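Local coordinates for protein rutinosidase (Aspergillus niger, PDB 6I1A) that cleaves rutinosides as a secreted family 5 glycoside hydrolase and probably also releases glucose from the non-reducing ends of beta-1,3-glucans, at residues R18-N23 with I88-I93; G24-G29 with R92-Y97. All coordinates share one frame; numbering follows the deposited sequence.

Contact 1 (R18-N23 with I88-I93); sequences RTFKGN and ITVLRI. With EDO (1,2-ethanediol), chain L.
Thr89 and Asn23 hold the beginnings of two neighbouring parallel strands together through one direct backbone bond and a pair of waters. Thr89 N donates to Asn23 O at 3.0 Å and almost straight (172°); the same oxygen also receives a CA-H...O contact from Ile88 CA at 3.5 Å. The hydroxyl of Thr89 sits between its own backbone N and carbonyl carbon (chi1 60°), a position that turns OG1 to segment 18-23. There it meets water 1 at 2.8 Å and water 2 at 2.7 Å; the first water donates to Lys21 O, the second accepts from Asn23 N. At Gly22, where a CB would run into Val90 CG2 and crowd Thr89 OG1, that hydroxyl oxygen lies 3.7 Å from Gly22 CA.

The Asn23 side chain can be followed outward. CB lies 3.7 Å from O2 of a 1,2-ethanediol, probably taken up from the crystallisation liquor; CG passes alongside the same oxygen, and ND2 at the tip donates to O2 at 2.8 Å in a nearly straight bond (173°). Tyr360 and Gly86 also bind this diol, and Ile88 CD1 packs near its O1.

Three residues before Asn23, Phe20 presents its ring edge: CZ and CE2 are both 3.9 Å from Val90 CG2, which lies near the ring plane, while Trp17 meets the same ring edge-to-face. With one direct bond supplemented by two waters that link the Thr89 hydroxyl to backbone groups of 18-23, the chemistry implies that solvent satisfies backbone groups where regular strand pairing has only begun.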
ATOM      1  N   ARG A  18     -19.077   3.811  20.114  1.00 15.03           N
ATOM      2  CA  ARG A  18     -19.225   5.027  19.298  1.00 15.51           C
ATOM      3  C   ARG A  18     -18.832   6.273  20.091  1.00 16.57           C
ATOM      4  O   ARG A  18     -18.518   7.296  19.445  1.00 20.59           O
ATOM      5  CB  ARG A  18     -20.656   5.137  18.737  1.00 17.32           C
ATOM      6  CG  ARG A  18     -20.948   4.117  17.658  1.00 18.57           C
ATOM      7  CD  ARG A  18     -22.438   4.097  17.254  1.00 21.91           C
ATOM      8  NE  ARG A  18     -22.765   2.958  16.378  1.00 21.29           N
ATOM      9  CZ  ARG A  18     -22.368   2.897  15.149  1.00 19.71           C
ATOM     10  NH1 ARG A  18     -21.717   3.915  14.593  1.00 21.28           N
ATOM     11  NH2 ARG A  18     -22.664   1.842  14.394  1.00 19.83           N
ATOM     12  N   THR A  19     -18.949   6.239  21.393  1.00 16.25           N
ATOM     13  CA  THR A  19     -18.642   7.433  22.224  1.00 19.50           C
ATOM     14  C   THR A  19     -17.401   7.208  23.081  1.00 19.49           C
ATOM     15  O   THR A  19     -16.796   8.210  23.532  1.00 23.25           O
ATOM     16  CB  THR A  19     -19.871   7.823  23.046  1.00 20.44           C
ATOM     17  OG1 THR A  19     -20.240   6.801  23.959  1.00 24.69           O
ATOM     18  CG2 THR A  19     -21.023   8.142  22.127  1.00 24.94           C
ATOM     19  N   PHE A  20     -17.067   5.974  23.406  1.00 17.74           N
ATOM     20  CA  PHE A  20     -15.934   5.657  24.314  1.00 17.38           C
ATOM     21  C   PHE A  20     -14.633   6.012  23.612  1.00 20.00           C
ATOM     22  O   PHE A  20     -14.411   5.690  22.443  1.00 19.98           O
ATOM     23  CB  PHE A  20     -16.006   4.180  24.671  1.00 19.43           C
ATOM     24  CG  PHE A  20     -14.879   3.711  25.549  1.00 20.12           C
ATOM     25  CD1 PHE A  20     -14.925   3.888  26.910  1.00 21.85           C
ATOM     26  CD2 PHE A  20     -13.758   3.117  24.993  1.00 21.73           C
ATOM     27  CE1 PHE A  20     -13.870   3.490  27.730  1.00 23.58           C
ATOM     28  CE2 PHE A  20     -12.720   2.696  25.808  1.00 24.62           C
ATOM     29  CZ  PHE A  20     -12.777   2.874  27.171  1.00 24.76           C
ATOM     30  N   LYS A  21     -13.719   6.606  24.356  1.00 17.72           N
ATOM     31  CA  LYS A  21     -12.338   6.894  23.925  1.00 19.10           C
ATOM     32  C   LYS A  21     -11.395   6.361  24.995  1.00 18.65           C
ATOM     33  O   LYS A  21     -11.675   6.436  26.177  1.00 20.54           O
ATOM     34  CB  LYS A  21     -12.113   8.368  23.742  1.00 23.40           C
ATOM     35  CG  LYS A  21     -12.953   8.954  22.603  1.00 28.33           C
ATOM     36  CD  LYS A  21     -12.184   9.304  21.381  1.00 27.86           C
ATOM     37  CE  LYS A  21     -12.812  10.441  20.598  1.00 31.61           C
ATOM     38  NZ  LYS A  21     -12.725  10.207  19.144  1.00 33.26           N
ATOM     39  N   GLY A  22     -10.303   5.757  24.562  1.00 18.34           N
ATOM     40  CA  GLY A  22      -9.302   5.351  25.540  1.00 17.65           C
ATOM     41  C   GLY A  22      -7.983   5.035  24.905  1.00 17.39           C
ATOM     42  O   GLY A  22      -7.908   4.601  23.759  1.00 15.30           O
ATOM     43  N   ASN A  23      -6.897   5.292  25.654  1.00 17.53           N
ATOM     44  CA  ASN A  23      -5.524   4.898  25.267  1.00 17.17           C
ATOM     45  C   ASN A  23      -5.162   3.702  26.135  1.00 15.42           C
ATOM     46  O   ASN A  23      -5.289   3.738  27.375  1.00 18.04           O
ATOM     47  CB  ASN A  23      -4.517   6.046  25.432  1.00 18.41           C
ATOM     48  CG  ASN A  23      -4.808   7.210  24.483  1.00 20.58           C
ATOM     49  OD1 ASN A  23      -5.497   7.051  23.495  1.00 20.48           O
ATOM     50  ND2 ASN A  23      -4.257   8.375  24.806  1.00 23.45           N
ATOM     51  N   ILE A  88      -2.975   4.864  31.159  1.00 14.26           N
ATOM     52  CA  ILE A  88      -3.631   3.720  30.467  1.00 14.70           C
ATOM     53  C   ILE A  88      -5.010   3.489  31.087  1.00 15.43           C
ATOM     54  O   ILE A  88      -5.136   3.378  32.339  1.00 16.07           O
ATOM     55  CB  ILE A  88      -2.756   2.474  30.526  1.00 13.96           C
ATOM     56  CG1 ILE A  88      -1.461   2.688  29.735  1.00 14.67           C
ATOM     57  CG2 ILE A  88      -3.449   1.194  30.093  1.00 13.52           C
ATOM     58  CD1 ILE A  88      -1.697   3.004  28.254  1.00 16.12           C
ATOM     59  N   THR A  89      -6.009   3.307  30.219  1.00 13.86           N
ATOM     60  CA  THR A  89      -7.384   2.998  30.656  1.00 14.00           C
ATOM     61  C   THR A  89      -7.980   1.782  29.927  1.00 14.09           C
ATOM     62  O   THR A  89      -9.131   1.412  30.233  1.00 13.53           O
ATOM     63  CB  THR A  89      -8.332   4.155  30.423  1.00 15.56           C
ATOM     64  OG1 THR A  89      -8.396   4.479  29.049  1.00 15.94           O
ATOM     65  CG2 THR A  89      -7.932   5.380  31.216  1.00 16.00           C
ATOM     66  N   VAL A  90      -7.233   1.118  29.042  1.00 13.33           N
ATOM     67  CA  VAL A  90      -7.705  -0.088  28.315  1.00 12.75           C
ATOM     68  C   VAL A  90      -6.591  -1.109  28.296  1.00 11.96           C
ATOM     69  O   VAL A  90      -5.415  -0.717  28.034  1.00 13.16           O
ATOM     70  CB  VAL A  90      -8.082   0.275  26.876  1.00 13.81           C
ATOM     71  CG1 VAL A  90      -8.488  -0.953  26.086  1.00 15.07           C
ATOM     72  CG2 VAL A  90      -9.175   1.318  26.863  1.00 14.02           C
ATOM     73  N   LEU A  91      -6.904  -2.366  28.541  1.00 10.99           N
ATOM     74  CA  LEU A  91      -5.958  -3.472  28.410  1.00 12.34           C
ATOM     75  C   LEU A  91      -6.452  -4.396  27.328  1.00 13.01           C
ATOM     76  O   LEU A  91      -7.574  -4.916  27.457  1.00 13.36           O
ATOM     77  CB  LEU A  91      -5.766  -4.245  29.715  1.00 13.16           C
ATOM     78  CG  LEU A  91      -5.302  -3.435  30.933  1.00 13.15           C
ATOM     79  CD1 LEU A  91      -5.337  -4.259  32.201  1.00 13.69           C
ATOM     80  CD2 LEU A  91      -3.935  -2.846  30.702  1.00 14.20           C
ATOM     81  N   ARG A  92      -5.674  -4.600  26.289  1.00 11.60           N
ATOM     82  CA  ARG A  92      -5.977  -5.644  25.294  1.00 11.37           C
ATOM     83  C   ARG A  92      -5.140  -6.839  25.658  1.00 10.86           C
ATOM     84  O   ARG A  92      -3.894  -6.721  25.841  1.00 11.30           O
ATOM     85  CB  ARG A  92      -5.664  -5.172  23.890  1.00 11.82           C
ATOM     86  CG  ARG A  92      -5.894  -6.251  22.838  1.00 11.12           C
ATOM     87  CD  ARG A  92      -5.944  -5.695  21.440  1.00 11.08           C
ATOM     88  NE  ARG A  92      -6.199  -6.635  20.361  1.00 11.43           N
ATOM     89  CZ  ARG A  92      -5.297  -7.275  19.626  1.00 10.97           C
ATOM     90  NH1 ARG A  92      -3.986  -7.166  19.866  1.00 11.35           N
ATOM     91  NH2 ARG A  92      -5.726  -7.994  18.582  1.00 12.13           N
ATOM     92  N   ILE A  93      -5.751  -8.007  25.841  1.00 11.48           N
ATOM     93  CA  ILE A  93      -5.103  -9.201  26.366  1.00 11.68           C
ATOM     94  C   ILE A  93      -5.157 -10.342  25.369  1.00 12.02           C
ATOM     95  O   ILE A  93      -6.188 -11.057  25.274  1.00 11.98           O
ATOM     96  CB  ILE A  93      -5.639  -9.615  27.757  1.00 12.43           C
ATOM     97  CG1 ILE A  93      -5.742  -8.440  28.716  1.00 13.87           C
ATOM     98  CG2 ILE A  93      -4.774 -10.734  28.268  1.00 13.15           C
ATOM     99  CD1 ILE A  93      -6.230  -8.765  30.099  1.00 15.42           C
TER
HETATM  100  C1  EDO L 410      -1.498   6.931  27.879  1.00 23.57           C
HETATM  101  O1  EDO L 410      -0.313   6.321  28.178  1.00 20.23           O
HETATM  102  C2  EDO L 410      -1.385   8.351  27.530  1.00 24.83           C
HETATM  103  O2  EDO L 410      -2.672   8.814  27.061  1.00 28.76           O
HETATM  104  O   HOH W   1     -10.852   5.689  28.689  1.00 27.08           O
HETATM  105  O   HOH W   2      -6.823   6.600  28.293  1.00 24.47           O

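Contact 2 (G24-G29 with R92-Y97)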
ATOM      1  N   GLY A  24      -4.731   2.659  25.471  1.00 12.86           N
ATOM      2  CA  GLY A  24      -4.460   1.375  26.093  1.00 13.28           C
ATOM      3  C   GLY A  24      -3.101   0.812  25.784  1.00 12.37           C
ATOM      4  O   GLY A  24      -2.235   1.404  25.113  1.00 12.34           O
ATOM      5  N   VAL A  25      -2.912  -0.398  26.260  1.00 12.29           N
ATOM      6  CA  VAL A  25      -1.754  -1.229  25.936  0.60 12.15           C
ATOM      7  C   VAL A  25      -2.183  -2.688  25.739  1.00 11.81           C
ATOM      8  O   VAL A  25      -3.129  -3.163  26.404  1.00 12.19           O
ATOM      9  CB  VAL A  25      -0.686  -1.046  27.042  0.60 14.01           C
ATOM     10  CG1 VAL A  25      -1.055  -1.720  28.346  0.60 13.72           C
ATOM     11  CG2 VAL A  25       0.669  -1.484  26.555  0.60 12.75           C
ATOM     12  N   ASN A  26      -1.401  -3.380  24.935  1.00 10.80           N
ATOM     13  CA  ASN A  26      -1.462  -4.846  24.864  1.00 11.03           C
ATOM     14  C   ASN A  26      -0.628  -5.447  25.964  1.00 12.20           C
ATOM     15  O   ASN A  26       0.447  -4.930  26.295  1.00 13.84           O
ATOM     16  CB  ASN A  26      -0.927  -5.373  23.551  1.00 11.58           C
ATOM     17  CG  ASN A  26      -1.906  -5.123  22.417  1.00 11.85           C
ATOM     18  OD1 ASN A  26      -2.777  -5.987  22.192  1.00 12.00           O
ATOM     19  ND2 ASN A  26      -1.841  -3.957  21.765  1.00 11.03           N
ATOM     20  N   LEU A  27      -1.135  -6.525  26.556  1.00 12.42           N
ATOM     21  CA  LEU A  27      -0.336  -7.383  27.450  1.00 11.20           C
ATOM     22  C   LEU A  27       0.143  -8.562  26.608  1.00 12.91           C
ATOM     23  O   LEU A  27      -0.183  -9.749  26.907  1.00 13.47           O
ATOM     24  CB  LEU A  27      -1.144  -7.767  28.688  1.00 12.58           C
ATOM     25  CG  LEU A  27      -1.716  -6.669  29.540  1.00 13.19           C
ATOM     26  CD1 LEU A  27      -2.432  -7.219  30.757  1.00 13.99           C
ATOM     27  CD2 LEU A  27      -0.662  -5.649  29.973  1.00 14.75           C
ATOM     28  N   GLY A  28       0.877  -8.308  25.538  1.00 12.62           N
ATOM     29  CA  GLY A  28       1.372  -9.347  24.664  1.00 12.67           C
ATOM     30  C   GLY A  28       2.547 -10.099  25.239  1.00 13.41           C
ATOM     31  O   GLY A  28       3.205  -9.634  26.166  1.00 14.72           O
ATOM     32  N   GLY A  29       2.855 -11.271  24.691  1.00 13.22           N
ATOM     33  CA  GLY A  29       4.006 -12.042  25.122  1.00 12.81           C
ATOM     34  C   GLY A  29       3.841 -12.614  26.499  1.00 14.77           C
ATOM     35  O   GLY A  29       4.824 -13.102  27.068  1.00 16.19           O
ATOM     36  N   ARG A  92      -5.674  -4.600  26.289  1.00 11.60           N
ATOM     37  CA  ARG A  92      -5.977  -5.644  25.294  1.00 11.37           C
ATOM     38  C   ARG A  92      -5.140  -6.839  25.658  1.00 10.86           C
ATOM     39  O   ARG A  92      -3.894  -6.721  25.841  1.00 11.30           O
ATOM     40  CB  ARG A  92      -5.664  -5.172  23.890  1.00 11.82           C
ATOM     41  CG  ARG A  92      -5.894  -6.251  22.838  1.00 11.12           C
ATOM     42  CD  ARG A  92      -5.944  -5.695  21.440  1.00 11.08           C
ATOM     43  NE  ARG A  92      -6.199  -6.635  20.361  1.00 11.43           N
ATOM     44  CZ  ARG A  92      -5.297  -7.275  19.626  1.00 10.97           C
ATOM     45  NH1 ARG A  92      -3.986  -7.166  19.866  1.00 11.35           N
ATOM     46  NH2 ARG A  92      -5.726  -7.994  18.582  1.00 12.13           N
ATOM     47  N   ILE A  93      -5.751  -8.007  25.841  1.00 11.48           N
ATOM     48  CA  ILE A  93      -5.103  -9.201  26.366  1.00 11.68           C
ATOM     49  C   ILE A  93      -5.157 -10.342  25.369  1.00 12.02           C
ATOM     50  O   ILE A  93      -6.188 -11.057  25.274  1.00 11.98           O
ATOM     51  CB  ILE A  93      -5.639  -9.615  27.757  1.00 12.43           C
ATOM     52  CG1 ILE A  93      -5.742  -8.440  28.716  1.00 13.87           C
ATOM     53  CG2 ILE A  93      -4.774 -10.734  28.268  1.00 13.15           C
ATOM     54  CD1 ILE A  93      -6.230  -8.765  30.099  1.00 15.42           C
ATOM     55  N   PRO A  94      -4.100 -10.553  24.573  1.00 11.83           N
ATOM     56  CA  PRO A  94      -4.015 -11.670  23.644  1.00 11.45           C
ATOM     57  C   PRO A  94      -3.877 -12.982  24.420  1.00 12.82           C
ATOM     58  O   PRO A  94      -3.053 -13.103  25.323  1.00 13.90           O
ATOM     59  CB  PRO A  94      -2.756 -11.383  22.809  1.00 12.59           C
ATOM     60  CG  PRO A  94      -2.582  -9.906  22.953  1.00 12.95           C
ATOM     61  CD  PRO A  94      -2.986  -9.596  24.379  1.00 12.08           C
ATOM     62  N   THR A  95      -4.700 -13.958  24.035  1.00 11.33           N
ATOM     63  CA  THR A  95      -4.670 -15.306  24.611  1.00 11.79           C
ATOM     64  C   THR A  95      -4.541 -16.314  23.473  1.00 11.81           C
ATOM     65  O   THR A  95      -4.990 -16.060  22.327  1.00 12.43           O
ATOM     66  CB  THR A  95      -5.929 -15.570  25.430  1.00 12.35           C
ATOM     67  OG1 THR A  95      -7.129 -15.626  24.630  1.00 13.44           O
ATOM     68  CG2 THR A  95      -6.154 -14.562  26.532  1.00 13.16           C
ATOM     69  N   THR A  96      -3.974 -17.487  23.774  1.00 11.78           N
ATOM     70  CA  THR A  96      -4.099 -18.610  22.827  1.00 12.20           C
ATOM     71  C   THR A  96      -5.480 -19.253  23.019  1.00 12.49           C
ATOM     72  O   THR A  96      -6.065 -19.159  24.096  1.00 12.60           O
ATOM     73  CB  THR A  96      -3.018 -19.661  22.980  1.00 13.28           C
ATOM     74  OG1 THR A  96      -3.268 -20.374  24.205  1.00 12.86           O
ATOM     75  CG2 THR A  96      -1.627 -19.051  23.010  1.00 12.87           C
ATOM     76  N   TYR A  97      -5.934 -19.962  22.014  1.00 10.84           N
ATOM     77  CA  TYR A  97      -7.235 -20.684  22.183  1.00 10.93           C
ATOM     78  C   TYR A  97      -7.088 -21.724  23.294  1.00 11.72           C
ATOM     79  O   TYR A  97      -8.115 -22.140  23.854  1.00 11.94           O
ATOM     80  CB  TYR A  97      -7.759 -21.324  20.896  1.00 10.85           C
ATOM     81  CG  TYR A  97      -6.890 -22.380  20.303  1.00 11.20           C
ATOM     82  CD1 TYR A  97      -6.856 -23.662  20.861  1.00 11.77           C
ATOM     83  CD2 TYR A  97      -6.047 -22.126  19.223  1.00 11.23           C
ATOM     84  CE1 TYR A  97      -6.075 -24.652  20.331  1.00 12.60           C
ATOM     85  CE2 TYR A  97      -5.229 -23.125  18.709  1.00 11.72           C
ATOM     86  CZ  TYR A  97      -5.260 -24.405  19.259  1.00 11.85           C
ATOM     87  OH  TYR A  97      -4.424 -25.381  18.774  1.00 13.34           O
TER
HETATM   88  O   HOH W   3      -0.493 -12.341  26.131  1.00 14.34           O
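Asn26 and Arg92 lie side by side and point the same way from a parallel bridge, their amide and guanidinium planes 85° apart. The Arg92 chain runs extended from CG to NE and then turns (chi4 -93°), bringing NH1 round to Asn26 OD1. That bond is 2.9 Å long: OD1 lies close to the guanidinium plane, at its edge, whereas the donor is tilted out of the amide plane. OD1 also rests against the aliphatic stem, 3.2 Å from Arg92 CG. Asn26 ND2 binds Gly302 O, while Arg92 itself makes salt bridges to Glu190, Glu303 and Asp264 and a hydrogen bond to Asn193.

In the backbone, Arg92 N donates to Val25 O and Leu27 N to Arg92 O, both at 2.9 Å. The Leu27 and Ile93 side chains also run together, CD1 of Leu27 meeting CG1 of Ile93 at 4.1 Å, and face helix 113-128. Past Asn26 the backbones diverge, and water 3 donates to both Leu27 O and Pro94 O.

An arginine on the second strand of a TIM barrel, ringed by carboxylates from several strands and steadied by an asparagine of the first, is consistent with the arginine of a family 5 glycosidase active site.

In the fold
Contact 1 (18-23 with 88-93) and contact 2 (24-29 with 92-97) follow one another along strands 22-26 and 90-95, with centres about 13 Å apart. Segment 18-23 runs straight into 24-29, and 88-93 overlaps 92-97 at Arg92 and Ile93. A probable hydrogen bond from Val25 N to Val90 O, 3.1 Å, joins the contacts. The strands are adjacent and parallel in the TIM barrel, and the chain between them is a little over half helical. Contact 1 lies where the strands begin, partly buried; contact 2 lies near the chain centre, where they end. The pair thus leads from a water-bridged start at the N-terminal end of the barrel to a charged interior at its C-terminal end.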